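PDB 2RBC: sugar kinase from Agrobacterium tumefaciens, which probably transfers a phosphate group from ATP to a sugar or related substrate, as do other kinases of the ribokinase (pfkB) family. Local coordinates for residues Ala232-Gln236 and Thr237-Val241; Cys307-Gly311 and Gly312-Ala316; Glu221-Lys224 and Asp225-Val229; Pro137-Asp140 and His141-Glu145; Ser299-Ala302 and Ala303-Cys307. One frame throughout, in Å; residues are numbered along the deposited sequence.

Interaction 1: residues Ala232-Gln236 and Thr237-Val241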
loop_
_atom_site.group_PDB
_atom_site.type_symbol
_atom_site.label_atom_id
_atom_site.label_comp_id
_atom_site.label_asym_id
_atom_site.label_seq_id
_atom_site.Cartn_x
_atom_site.Cartn_y
_atom_site.Cartn_z
ATOM N N ALA A 232 39.882 -13.526 7.115
ATOM C CA ALA A 232 40.965 -13.019 7.925
ATOM C C ALA A 232 40.416 -12.183 9.064
ATOM O O ALA A 232 40.946 -12.246 10.158
ATOM C CB ALA A 232 41.959 -12.213 7.089
ATOM N N ARG A 233 39.371 -11.403 8.805
ATOM C CA ARG A 233 38.740 -10.574 9.830
ATOM C C ARG A 233 38.004 -11.390 10.914
ATOM O O ARG A 233 37.986 -11.001 12.067
ATOM C CB ARG A 233 37.774 -9.575 9.204
ATOM C CG ARG A 233 38.467 -8.478 8.460
ATOM C CD ARG A 233 37.444 -7.496 7.941
ATOM N NE ARG A 233 38.070 -6.538 7.044
ATOM C CZ ARG A 233 37.395 -5.629 6.351
ATOM N NH1 ARG A 233 36.075 -5.580 6.425
ATOM N NH2 ARG A 233 38.044 -4.807 5.548
ATOM N N TYR A 234 37.397 -12.485 10.499
ATOM C CA TYR A 234 36.551 -13.340 11.329
ATOM C C TYR A 234 36.969 -14.820 11.176
ATOM O O TYR A 234 36.182 -15.654 10.710
ATOM C CB TYR A 234 35.104 -13.173 10.895
ATOM C CG TYR A 234 34.650 -11.754 10.817
ATOM C CD1 TYR A 234 34.629 -10.945 11.939
ATOM C CD2 TYR A 234 34.259 -11.205 9.600
ATOM C CE1 TYR A 234 34.230 -9.609 11.855
ATOM C CE2 TYR A 234 33.856 -9.902 9.506
ATOM C CZ TYR A 234 33.827 -9.108 10.635
ATOM O OH TYR A 234 33.411 -7.805 10.510
ATOM N N PRO A 235 38.232 -15.142 11.510
ATOM C CA PRO A 235 38.792 -16.424 11.096
ATOM C C PRO A 235 38.182 -17.670 11.749
ATOM O O PRO A 235 38.327 -18.758 11.226
ATOM C CB PRO A 235 40.284 -16.285 11.458
ATOM C CG PRO A 235 40.296 -15.332 12.588
ATOM C CD PRO A 235 39.231 -14.325 12.226
ATOM N N GLN A 236 37.502 -17.485 12.866
ATOM C CA GLN A 236 36.851 -18.574 13.597
ATOM C C GLN A 236 35.362 -18.699 13.245
ATOM O O GLN A 236 34.636 -19.465 13.881
ATOM C CB GLN A 236 37.006 -18.279 15.093
ATOM C CG GLN A 236 36.511 -19.324 16.069
ATOM C CD GLN A 236 36.267 -18.735 17.495
ATOM O OE1 GLN A 236 35.658 -17.642 17.673
ATOM N NE2 GLN A 236 36.769 -19.447 18.500
ATOM N N THR A 237 34.937 -18.007 12.193
ATOM C CA THR A 237 33.546 -17.902 11.810
ATOM C C THR A 237 33.363 -18.531 10.432
ATOM O O THR A 237 34.212 -18.332 9.542
ATOM C CB THR A 237 33.137 -16.422 11.809
ATOM O OG1 THR A 237 33.501 -15.835 13.067
ATOM C CG2 THR A 237 31.629 -16.191 11.578
ATOM N N PHE A 238 32.280 -19.291 10.248
ATOM C CA PHE A 238 31.790 -19.637 8.907
ATOM C C PHE A 238 31.333 -18.360 8.158
ATOM O O PHE A 238 30.482 -17.615 8.653
ATOM C CB PHE A 238 30.670 -20.680 8.995
ATOM C CG PHE A 238 30.098 -21.060 7.657
ATOM C CD1 PHE A 238 29.153 -20.252 7.044
ATOM C CD2 PHE A 238 30.506 -22.234 7.007
ATOM C CE1 PHE A 238 28.629 -20.595 5.823
ATOM C CE2 PHE A 238 29.980 -22.570 5.788
ATOM C CZ PHE A 238 29.040 -21.756 5.203
ATOM N N ILE A 239 31.916 -18.099 6.978
ATOM C CA ILE A 239 31.563 -16.929 6.179
ATOM C C ILE A 239 31.175 -17.328 4.760
ATOM O O ILE A 239 31.959 -17.953 4.056
ATOM C CB ILE A 239 32.743 -15.963 6.033
ATOM C CG1 ILE A 239 33.330 -15.553 7.408
ATOM C CG2 ILE A 239 32.347 -14.742 5.175
ATOM C CD1 ILE A 239 32.430 -14.684 8.250
ATOM N N ALA A 240 29.972 -16.939 4.351
ATOM C CA ALA A 240 29.522 -17.110 2.983
ATOM C C ALA A 240 29.137 -15.757 2.369
ATOM O O ALA A 240 28.675 -14.864 3.066
ATOM C CB ALA A 240 28.297 -18.110 2.930
ATOM N N VAL A 241 29.355 -15.612 1.072
ATOM C CA VAL A 241 28.800 -14.483 0.340
ATOM C C VAL A 241 27.982 -15.056 -0.800
ATOM O O VAL A 241 28.513 -15.852 -1.603
ATOM C CB VAL A 241 29.876 -13.521 -0.196
ATOM C CG1 VAL A 241 29.198 -12.297 -0.870
ATOM C CG2 VAL A 241 30.832 -13.044 0.935
#

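Interaction 2: residues Cys307-Gly311 and Gly312-Ala316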
loop_
_atom_site.group_PDB
_atom_site.type_symbol
_atom_site.label_atom_id
_atom_site.label_comp_id
_atom_site.label_asym_id
_atom_site.label_seq_id
_atom_site.Cartn_x
_atom_site.Cartn_y
_atom_site.Cartn_z
ATOM N N CYS A 307 12.332 -18.206 -6.839
ATOM C CA CYS A 307 12.484 -17.152 -7.868
ATOM C C CYS A 307 11.598 -17.315 -9.086
ATOM O O CYS A 307 11.375 -16.353 -9.823
ATOM C CB CYS A 307 13.957 -17.003 -8.313
ATOM S SG CYS A 307 15.034 -16.266 -7.090
ATOM N N THR A 308 11.051 -18.510 -9.275
ATOM C CA THR A 308 10.213 -18.817 -10.416
ATOM C C THR A 308 8.750 -18.496 -10.234
ATOM O O THR A 308 7.969 -18.708 -11.146
ATOM C CB THR A 308 10.375 -20.306 -10.798
ATOM O OG1 THR A 308 9.860 -21.130 -9.748
ATOM C CG2 THR A 308 11.836 -20.608 -11.047
ATOM N N VAL A 309 8.375 -17.984 -9.060
ATOM C CA VAL A 309 7.000 -17.638 -8.710
ATOM C C VAL A 309 6.900 -16.159 -8.312
ATOM O O VAL A 309 7.644 -15.688 -7.459
ATOM C CB VAL A 309 6.536 -18.511 -7.518
ATOM C CG1 VAL A 309 5.129 -18.170 -7.047
ATOM C CG2 VAL A 309 6.608 -19.989 -7.917
ATOM N N PHE A 310 5.968 -15.444 -8.922
ATOM C CA PHE A 310 5.639 -14.095 -8.462
ATOM C C PHE A 310 5.109 -14.112 -7.037
ATOM O O PHE A 310 4.183 -14.850 -6.707
ATOM C CB PHE A 310 4.553 -13.452 -9.336
ATOM C CG PHE A 310 4.029 -12.169 -8.770
ATOM C CD1 PHE A 310 4.794 -11.006 -8.838
ATOM C CD2 PHE A 310 2.816 -12.124 -8.115
ATOM C CE1 PHE A 310 4.353 -9.851 -8.294
ATOM C CE2 PHE A 310 2.380 -10.950 -7.556
ATOM C CZ PHE A 310 3.149 -9.816 -7.669
ATOM N N GLY A 311 5.673 -13.251 -6.193
ATOM C CA GLY A 311 5.019 -12.895 -4.946
ATOM C C GLY A 311 5.887 -12.925 -3.700
ATOM O O GLY A 311 5.432 -13.368 -2.669
ATOM N N GLY A 312 7.125 -12.443 -3.775
ATOM C CA GLY A 312 7.938 -12.389 -2.573
ATOM C C GLY A 312 8.290 -13.754 -2.025
ATOM O O GLY A 312 8.772 -14.612 -2.762
ATOM N N ARG A 313 8.000 -13.975 -0.748
ATOM C CA ARG A 313 8.230 -15.270 -0.120
ATOM C C ARG A 313 7.265 -16.388 -0.530
ATOM O O ARG A 313 7.523 -17.563 -0.208
ATOM C CB ARG A 313 8.231 -15.123 1.411
ATOM C CG ARG A 313 6.922 -14.691 2.044
ATOM C CD ARG A 313 6.869 -14.991 3.536
ATOM N NE ARG A 313 5.625 -14.544 4.129
ATOM C CZ ARG A 313 4.504 -15.262 4.202
ATOM N NH1 ARG A 313 4.457 -16.516 3.765
ATOM N NH2 ARG A 313 3.412 -14.708 4.701
ATOM N N ILE A 314 6.183 -16.062 -1.260
ATOM C CA ILE A 314 5.074 -17.005 -1.473
ATOM C C ILE A 314 5.503 -18.216 -2.272
ATOM O O ILE A 314 4.949 -19.277 -2.108
ATOM C CB ILE A 314 3.815 -16.322 -2.102
ATOM C CG1 ILE A 314 2.543 -17.066 -1.673
ATOM C CG2 ILE A 314 3.917 -16.214 -3.622
ATOM C CD1 ILE A 314 2.507 -17.361 -0.161
ATOM N N GLY A 315 6.534 -18.064 -3.088
ATOM C CA GLY A 315 7.111 -19.204 -3.804
ATOM C C GLY A 315 8.029 -20.133 -3.030
ATOM O O GLY A 315 8.633 -21.020 -3.644
ATOM N N ALA A 316 8.207 -19.913 -1.724
ATOM C CA ALA A 316 9.136 -20.737 -0.939
ATOM C C ALA A 316 8.713 -22.202 -1.116
ATOM O O ALA A 316 7.570 -22.536 -0.869
ATOM C CB ALA A 316 9.129 -20.335 0.527
HETATM O O HOH W 1 7.768 -16.159 -4.807
#

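Interaction 3: residues Glu221-Lys224 and Asp225-Val229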
loop_
_atom_site.group_PDB
_atom_site.type_symbol
_atom_site.label_atom_id
_atom_site.label_comp_id
_atom_site.label_asym_id
_atom_site.label_seq_id
_atom_site.Cartn_x
_atom_site.Cartn_y
_atom_site.Cartn_z
ATOM N N GLU A 221 35.314 -5.368 -5.204
ATOM C CA GLU A 221 34.300 -5.414 -6.249
ATOM C C GLU A 221 33.822 -6.832 -6.550
ATOM O O GLU A 221 32.649 -7.041 -6.784
ATOM C CB GLU A 221 34.873 -4.777 -7.502
ATOM C CG GLU A 221 33.874 -4.550 -8.623
ATOM C CD GLU A 221 34.562 -3.982 -9.882
ATOM O OE1 GLU A 221 35.735 -3.497 -9.778
ATOM O OE2 GLU A 221 33.923 -4.027 -10.974
ATOM N N THR A 222 34.736 -7.791 -6.542
ATOM C CA THR A 222 34.448 -9.145 -6.997
ATOM C C THR A 222 34.318 -10.067 -5.803
ATOM O O THR A 222 35.181 -10.070 -4.938
ATOM C CB THR A 222 35.571 -9.634 -7.890
ATOM O OG1 THR A 222 35.629 -8.798 -9.059
ATOM C CG2 THR A 222 35.347 -11.069 -8.297
ATOM N N VAL A 223 33.251 -10.854 -5.776
ATOM C CA VAL A 223 32.896 -11.609 -4.603
ATOM C C VAL A 223 34.005 -12.560 -4.171
ATOM O O VAL A 223 34.337 -12.592 -2.990
ATOM C CB VAL A 223 31.559 -12.364 -4.765
ATOM C CG1 VAL A 223 31.436 -13.397 -3.694
ATOM C CG2 VAL A 223 30.398 -11.358 -4.714
ATOM N N LYS A 224 34.636 -13.254 -5.118
ATOM C CA LYS A 224 35.679 -14.210 -4.740
ATOM C C LYS A 224 36.832 -13.535 -3.999
ATOM O O LYS A 224 37.505 -14.191 -3.203
ATOM C CB LYS A 224 36.256 -14.945 -5.957
ATOM C CG LYS A 224 36.921 -14.035 -6.947
ATOM C CD LYS A 224 38.056 -14.680 -7.719
ATOM C CE LYS A 224 38.781 -13.618 -8.659
ATOM N NZ LYS A 224 40.137 -13.184 -8.126
ATOM N N ASP A 225 37.081 -12.255 -4.311
ATOM C CA ASP A 225 38.131 -11.464 -3.656
ATOM C C ASP A 225 37.748 -11.004 -2.251
ATOM O O ASP A 225 38.593 -10.528 -1.494
ATOM C CB ASP A 225 38.422 -10.206 -4.448
ATOM C CG ASP A 225 39.102 -10.490 -5.775
ATOM O OD1 ASP A 225 39.804 -11.535 -5.911
ATOM O OD2 ASP A 225 38.952 -9.625 -6.650
HETATM N N MSE A 226 36.480 -11.116 -1.911
HETATM C CA MSE A 226 36.023 -10.656 -0.605
HETATM C C MSE A 226 36.212 -11.722 0.468
HETATM O O MSE A 226 36.405 -11.402 1.621
HETATM C CB MSE A 226 34.563 -10.242 -0.676
HETATM C CG MSE A 226 34.326 -9.138 -1.672
HETATM SE SE MSE A 226 32.416 -8.828 -1.854
HETATM C CE MSE A 226 32.520 -7.729 -3.488
ATOM N N LEU A 227 36.183 -12.987 0.073
ATOM C CA LEU A 227 36.271 -14.064 1.035
ATOM C C LEU A 227 37.623 -14.109 1.775
ATOM O O LEU A 227 37.642 -14.358 2.992
ATOM C CB LEU A 227 35.900 -15.420 0.399
ATOM C CG LEU A 227 34.398 -15.743 0.387
ATOM C CD1 LEU A 227 33.927 -15.816 1.815
ATOM C CD2 LEU A 227 33.574 -14.729 -0.348
ATOM N N PRO A 228 38.757 -13.919 1.069
ATOM C CA PRO A 228 40.016 -13.856 1.812
ATOM C C PRO A 228 40.062 -12.815 2.945
ATOM O O PRO A 228 40.557 -13.127 4.034
ATOM C CB PRO A 228 41.064 -13.593 0.717
ATOM C CG PRO A 228 40.454 -14.189 -0.493
ATOM C CD PRO A 228 38.999 -13.905 -0.389
ATOM N N VAL A 229 39.501 -11.627 2.694
ATOM C CA VAL A 229 39.527 -10.547 3.664
ATOM C C VAL A 229 38.539 -10.844 4.793
ATOM O O VAL A 229 38.850 -10.638 5.950
ATOM C CB VAL A 229 39.171 -9.167 3.039
ATOM C CG1 VAL A 229 39.686 -8.046 3.981
ATOM C CG2 VAL A 229 39.794 -9.022 1.671
HETATM O O HOH W 2 37.937 -7.358 -6.330
HETATM O O HOH W 3 40.075 -9.927 -9.127
#

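Interaction 4: residues Pro137-Asp140 and His141-Glu145. With SO4 (sulfate ion), chain F.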
loop_
_atom_site.group_PDB
_atom_site.type_symbol
_atom_site.label_atom_id
_atom_site.label_comp_id
_atom_site.label_asym_id
_atom_site.label_seq_id
_atom_site.Cartn_x
_atom_site.Cartn_y
_atom_site.Cartn_z
ATOM N N PRO A 137 9.220 2.069 1.006
ATOM C CA PRO A 137 9.082 1.478 2.312
ATOM C C PRO A 137 8.786 2.476 3.393
ATOM O O PRO A 137 9.408 3.547 3.434
ATOM C CB PRO A 137 10.454 0.870 2.538
ATOM C CG PRO A 137 11.358 1.860 1.910
ATOM C CD PRO A 137 10.603 2.482 0.745
ATOM N N PHE A 138 7.854 2.115 4.266
ATOM C CA PHE A 138 7.579 2.858 5.466
ATOM C C PHE A 138 8.141 2.098 6.649
ATOM O O PHE A 138 7.847 0.933 6.827
ATOM C CB PHE A 138 6.068 3.053 5.678
ATOM C CG PHE A 138 5.741 3.655 7.006
ATOM C CD1 PHE A 138 6.081 4.968 7.266
ATOM C CD2 PHE A 138 5.160 2.903 8.009
ATOM C CE1 PHE A 138 5.818 5.536 8.502
ATOM C CE2 PHE A 138 4.900 3.469 9.242
ATOM C CZ PHE A 138 5.237 4.785 9.485
ATOM N N TYR A 139 8.935 2.773 7.469
ATOM C CA TYR A 139 9.523 2.174 8.657
ATOM C C TYR A 139 9.543 3.206 9.793
ATOM O O TYR A 139 10.072 4.291 9.629
ATOM C CB TYR A 139 10.946 1.661 8.374
ATOM C CG TYR A 139 11.649 1.217 9.628
ATOM C CD1 TYR A 139 11.189 0.133 10.358
ATOM C CD2 TYR A 139 12.738 1.911 10.122
ATOM C CE1 TYR A 139 11.793 -0.256 11.535
ATOM C CE2 TYR A 139 13.369 1.509 11.308
ATOM C CZ TYR A 139 12.893 0.421 11.994
ATOM O OH TYR A 139 13.519 0.056 13.158
ATOM N N ASP A 140 8.965 2.864 10.932
ATOM C CA ASP A 140 9.009 3.677 12.140
ATOM C C ASP A 140 10.069 3.124 13.109
ATOM O O ASP A 140 9.873 2.066 13.688
ATOM C CB ASP A 140 7.622 3.613 12.780
ATOM C CG ASP A 140 7.491 4.444 14.028
ATOM O OD1 ASP A 140 8.484 5.083 14.474
ATOM O OD2 ASP A 140 6.349 4.450 14.559
ATOM N N HIS A 141 11.170 3.851 13.312
ATOM C CA HIS A 141 12.237 3.405 14.243
ATOM C C HIS A 141 11.723 3.072 15.655
ATOM O O HIS A 141 12.333 2.311 16.377
ATOM C CB HIS A 141 13.319 4.471 14.353
ATOM C CG HIS A 141 12.855 5.705 15.075
ATOM N ND1 HIS A 141 12.367 6.818 14.415
ATOM C CD2 HIS A 141 12.751 5.979 16.401
ATOM C CE1 HIS A 141 12.007 7.732 15.302
ATOM N NE2 HIS A 141 12.219 7.243 16.515
ATOM N N ARG A 142 10.609 3.658 16.054
ATOM C CA ARG A 142 10.043 3.393 17.379
ATOM C C ARG A 142 9.673 1.934 17.580
ATOM O O ARG A 142 9.504 1.487 18.710
ATOM C CB ARG A 142 8.809 4.223 17.614
ATOM C CG ARG A 142 9.075 5.729 17.691
ATOM C CD ARG A 142 7.779 6.518 17.861
ATOM N NE ARG A 142 6.857 6.303 16.757
ATOM C CZ ARG A 142 5.767 7.029 16.522
ATOM N NH1 ARG A 142 5.437 8.051 17.325
ATOM N NH2 ARG A 142 4.995 6.733 15.473
ATOM N N LEU A 143 9.540 1.186 16.490
ATOM C CA LEU A 143 9.319 -0.246 16.583
ATOM C C LEU A 143 10.373 -0.946 17.476
ATOM O O LEU A 143 10.054 -1.870 18.223
ATOM C CB LEU A 143 9.304 -0.856 15.175
ATOM C CG LEU A 143 8.015 -0.651 14.367
ATOM C CD1 LEU A 143 8.240 -1.093 12.934
ATOM C CD2 LEU A 143 6.875 -1.404 15.019
ATOM N N HIS A 144 11.611 -0.479 17.383
ATOM C CA HIS A 144 12.785 -1.183 17.903
ATOM C C HIS A 144 13.547 -0.367 18.921
ATOM O O HIS A 144 14.746 -0.569 19.107
ATOM C CB HIS A 144 13.714 -1.546 16.731
ATOM C CG HIS A 144 13.073 -2.447 15.730
ATOM N ND1 HIS A 144 13.068 -2.177 14.381
ATOM C CD2 HIS A 144 12.342 -3.566 15.893
ATOM C CE1 HIS A 144 12.393 -3.115 13.751
ATOM N NE2 HIS A 144 11.943 -3.976 14.646
ATOM N N GLU A 145 12.868 0.527 19.615
ATOM C CA GLU A 145 13.537 1.417 20.566
ATOM C C GLU A 145 13.500 0.898 22.020
ATOM O O GLU A 145 14.107 1.497 22.922
ATOM C CB GLU A 145 12.912 2.814 20.500
ATOM C CG GLU A 145 11.531 2.920 21.140
ATOM C CD GLU A 145 10.931 4.337 21.053
ATOM O OE1 GLU A 145 11.590 5.271 20.491
ATOM O OE2 GLU A 145 9.784 4.506 21.553
HETATM S S SO4 F . 2.366 9.266 14.663
HETATM O O1 SO4 F . 3.330 9.054 13.580
HETATM O O2 SO4 F . 2.987 9.989 15.773
HETATM O O3 SO4 F . 1.240 10.045 14.159
HETATM O O4 SO4 F . 1.872 7.977 15.141
HETATM O O HOH W 4 11.674 6.069 11.751
HETATM O O HOH W 5 15.299 1.684 15.474
#

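Interaction 5: residues Ser299-Ala302 and Ala303-Cys307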
loop_
_atom_site.group_PDB
_atom_site.type_symbol
_atom_site.label_atom_id
_atom_site.label_comp_id
_atom_site.label_asym_id
_atom_site.label_seq_id
_atom_site.Cartn_x
_atom_site.Cartn_y
_atom_site.Cartn_z
ATOM N N SER A 299 20.062 -24.737 0.195
ATOM C CA SER A 299 19.631 -23.353 0.305
ATOM C C SER A 299 19.562 -22.676 -1.056
ATOM O O SER A 299 18.622 -21.901 -1.328
ATOM C CB SER A 299 20.591 -22.593 1.204
ATOM O OG SER A 299 20.720 -23.226 2.450
ATOM N N SER A 300 20.550 -22.975 -1.904
ATOM C CA SER A 300 20.592 -22.466 -3.258
ATOM C C SER A 300 19.415 -22.933 -4.092
ATOM O O SER A 300 18.777 -22.128 -4.783
ATOM C CB SER A 300 21.885 -22.891 -3.974
ATOM O OG SER A 300 22.995 -22.256 -3.368
ATOM N N VAL A 301 19.131 -24.232 -4.056
ATOM C CA VAL A 301 18.025 -24.761 -4.819
ATOM C C VAL A 301 16.691 -24.209 -4.328
ATOM O O VAL A 301 15.823 -23.845 -5.130
ATOM C CB VAL A 301 18.038 -26.338 -4.831
ATOM C CG1 VAL A 301 16.801 -26.912 -5.530
ATOM C CG2 VAL A 301 19.330 -26.829 -5.529
ATOM N N ALA A 302 16.527 -24.139 -3.020
ATOM C CA ALA A 302 15.309 -23.589 -2.442
ATOM C C ALA A 302 15.084 -22.157 -2.915
ATOM O O ALA A 302 13.978 -21.795 -3.351
ATOM C CB ALA A 302 15.358 -23.654 -0.929
ATOM N N ALA A 303 16.138 -21.361 -2.875
ATOM C CA ALA A 303 16.070 -19.962 -3.335
ATOM C C ALA A 303 15.723 -19.880 -4.803
ATOM O O ALA A 303 14.862 -19.125 -5.195
ATOM C CB ALA A 303 17.393 -19.235 -3.045
ATOM N N ALA A 304 16.364 -20.715 -5.616
ATOM C CA ALA A 304 16.093 -20.809 -7.064
ATOM C C ALA A 304 14.617 -21.109 -7.338
ATOM O O ALA A 304 13.963 -20.430 -8.138
ATOM C CB ALA A 304 17.043 -21.855 -7.747
ATOM N N LEU A 305 14.068 -22.099 -6.651
ATOM C CA LEU A 305 12.677 -22.437 -6.810
ATOM C C LEU A 305 11.788 -21.241 -6.527
ATOM O O LEU A 305 10.880 -20.935 -7.323
ATOM C CB LEU A 305 12.293 -23.631 -5.924
ATOM C CG LEU A 305 12.672 -25.013 -6.483
ATOM C CD1 LEU A 305 12.701 -26.034 -5.338
ATOM C CD2 LEU A 305 11.672 -25.446 -7.455
ATOM N N LYS A 306 12.071 -20.539 -5.438
ATOM C CA LYS A 306 11.230 -19.421 -5.043
ATOM C C LYS A 306 11.232 -18.329 -6.113
ATOM O O LYS A 306 10.237 -17.624 -6.277
ATOM C CB LYS A 306 11.707 -18.856 -3.711
ATOM C CG LYS A 306 10.845 -17.743 -3.121
ATOM C CD LYS A 306 11.646 -16.481 -2.935
ATOM C CE LYS A 306 11.941 -15.775 -4.242
ATOM N NZ LYS A 306 10.700 -15.183 -4.874
ATOM N N CYS A 307 12.332 -18.206 -6.839
ATOM C CA CYS A 307 12.484 -17.152 -7.868
ATOM C C CYS A 307 11.598 -17.315 -9.086
ATOM O O CYS A 307 11.375 -16.353 -9.823
ATOM C CB CYS A 307 13.957 -17.003 -8.313
ATOM S SG CYS A 307 15.034 -16.266 -7.090
#

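Interaction 1: residues Ala232-Gln236 and Thr237-Val241
Y234 and T237 are the first and last residues of a type I beta turn, with P235 and Q236 at its corners, that carries the chain from helix 223-233 into strand 238-242, one of the helix-to-strand links in the Rossmann-like alpha/beta domain of the ribokinase fold. The polar evidence is one backbone hydrogen bond, from T237 N to Y234 O at 3.0 Å, with an N-H...O angle of 146°. Y234 is also the first residue to abandon helical backbone angles.

The van der Waals contacts come in two groups. Inside the turn, T237 CB lies 3.3 Å from Y234 O, and T237 OG1 comes within 3.8 Å of Y234 CB because it is rotated to the side of its own backbone N (chi1 -52°). Beyond the turn, Y234 and I239 meet with their side chains crossing at about a right angle. One face of the Y234 ring is covered by R233 CB, 3.8 Å above its centre. I239 also packs on L227 of the preceding helix and on I207 of the adjacent parallel strand, which ties the turn to the sheet. Its terminal methyl CD1 reaches Y234 at two atoms, 4.1 Å from CB and 4.2 Å from CD2.

Interaction 2: residues Cys307-Gly311 and Gly312-Ala316
V309 makes the first contact in this glycine-rich loop, which leaves helix 292-307, folds back on itself through two consecutive tight turns and leads on to helix 319-330. Its CB rests 3.8 Å from G315 CA, an approach so close because G315 carries no side chain on that flank. The branch CG1 stands anti to the backbone N (chi1 177°) and reaches I314 CG2 at 4.1 Å. V309 O approaches a water at 2.7 Å; the same water accepts from G315 N at 2.8 Å and lies near G312 O, bridging the two limbs of the loop.

F310 points its side chain away from 312-316 at CB, and it packs on L43 and R45 of strand 39-45; what it contributes here is its carbonyl, F310 O being 3.4 Å from I314 CG2. G311 follows with a positive phi that suits glycine, and its oxygen accepts from I314 N at 3.1 Å, N-H...O 163°. With G312 and R313 at the central positions, their backbone angles make this a type II' beta turn. The nitrogens of G311 and G312 both bond D270 OD2, while R313 sends its guanidinium to A65 O. A second turn closes directly afterwards, where A316 N bonds R313 O at 2.9 Å.

Interaction 3: residues Glu221-Lys224 and Asp225-Val229
T222 and D225 meet at the weakly bonded first turn of helix 223-233, where the backbone bonds run from residue i+3 to residue i. T222 O accepts from D225 N at 3.0 Å, with a bent N-H...O angle of 131°; V223 O accepts from M226 N at 2.8 Å. K224 O has no such donor in P228, which lacks an N-H, and is approached instead by P228 CD at 3.2 Å.

D225 divides its carboxylate between two tasks. OD1 takes K224 NZ at 2.8 Å in a salt bridge on its syn side, the donor 28° out of the carboxylate plane; the lysine runs alongside D225, its CG between the backbone N and the carbonyl carbon (chi1 62°), and a bend at chi4 brings NZ onto OD1. OD2 receives two waters. One, at 2.5 Å, also accepts from T222 N, so the carboxylate reaches the start of the helix through water; the other is weakly bonded to K224 NZ.

The apolar flank is made by V223 CG1 and L227 CD2, 4.2 Å apart and pointing the same way, while selenomethionine M226 extends its CE to 3.4 Å from E221 O. This flank seats the helix: V223 and L227 pack on W249 and V241 of the sheet, and M226 lies against helix 211-218.

Interaction 4: residues Pro137-Asp140 and His141-Glu145
D140 O accepts from L143 N at 3.0 Å, N-H...O 167°, closing the short 3-10 turn at 141-143 just after strand 133-138. The D140 carboxylate adds a second link to the turn. CG is anti to the backbone N (chi1 -178°), which brings OD1 within 3.0 Å of R142 N; that bond defines an Asx turn. The R142 guanidinium presents its NE/NH2 edge to the same carboxylate: NH2 reaches OD2 at 2.8 Å and NE reaches it at 2.9 Å, the latter on the syn lone pair. Carboxylate and guanidinium planes lie 48° apart, and OD2 also accepts from R119 N, so the acid is gripped from several directions and probably stays charged. NH2 and NH1 also reach a sulfate, probably from the crystallisation liquor, through weak bonds only, such as NH2 to sulfate O4 at 3.4 Å.

On the other flank, Y139 OH and H144 ND1 share a 2.6 Å hydrogen bond in which either may be the donor. The two rings meet rim to rim, while L143 CD1 lies 3.9 Å from Y139 CE1. Water joins Y139 O to the N and ND1 of H141. P137 and F138 pack against V56 and V61 of the second subunit.

The motif is thus an Asx turn at the end of an edge strand of the four-stranded lid of ribokinase-like enzymes, its aspartate also held by a salt bridge to R142.

Interaction 5: residues Ser299-Ala302 and Ala303-Cys307
S299 and A303 are linked by the first of four alpha-helical bonds between 299-302 and 303-307: A303 N to S299 O at 3.0 Å, A304 N to S300 O and L305 N to V301 O each at 2.9 Å, and K306 N to A302 O at 3.1 Å. The third is nearly straight, N-H...O 167°. Side-chain contact across the turn is modest because small residues dominate: A303 CB lies 3.4 Å from S299 O, and A304 CB the same distance from S300 O. The larger pair is V301 with L305, side by side and pointing the same way, CG1 to CD1 at 4.2 Å.

These turns belong to helix 292-307 of the alpha/beta core of the ribokinase fold, wedged between helix 274-287, touched by S299 and S300, and helix 319-330, touched by V301 and A302. S299 OG and S300 OG bond back to the carbonyls of A295 and V296; an ethanediol, probably from the crystallisation liquor, lies near S300. K306 heads elsewhere. With CG anti to the backbone N (chi1 -175°) and three bends beyond it, the chain carries NZ to D270 O and to G312 O.

In the fold
Along the chain the order is interaction 4, 3, 1, 5, 2. Interactions 3 and 1 share helix 223-233, with centres about 12 Å apart, and touch where L227 and V223 pack on V241 of strand 238-242: one contact starts the helix, the other leads from its end into the sheet. Interactions 5 and 2 share C307, with centres about 9 Å apart, and K306 NZ reaches G312 O, binding the helix to the glycine loop that follows it. Interaction 4 lies apart, at the lid end, its centre at least 26 Å from every other. The set thus samples both the alpha/beta core and the lid, between which ribokinase-family enzymes bind substrate.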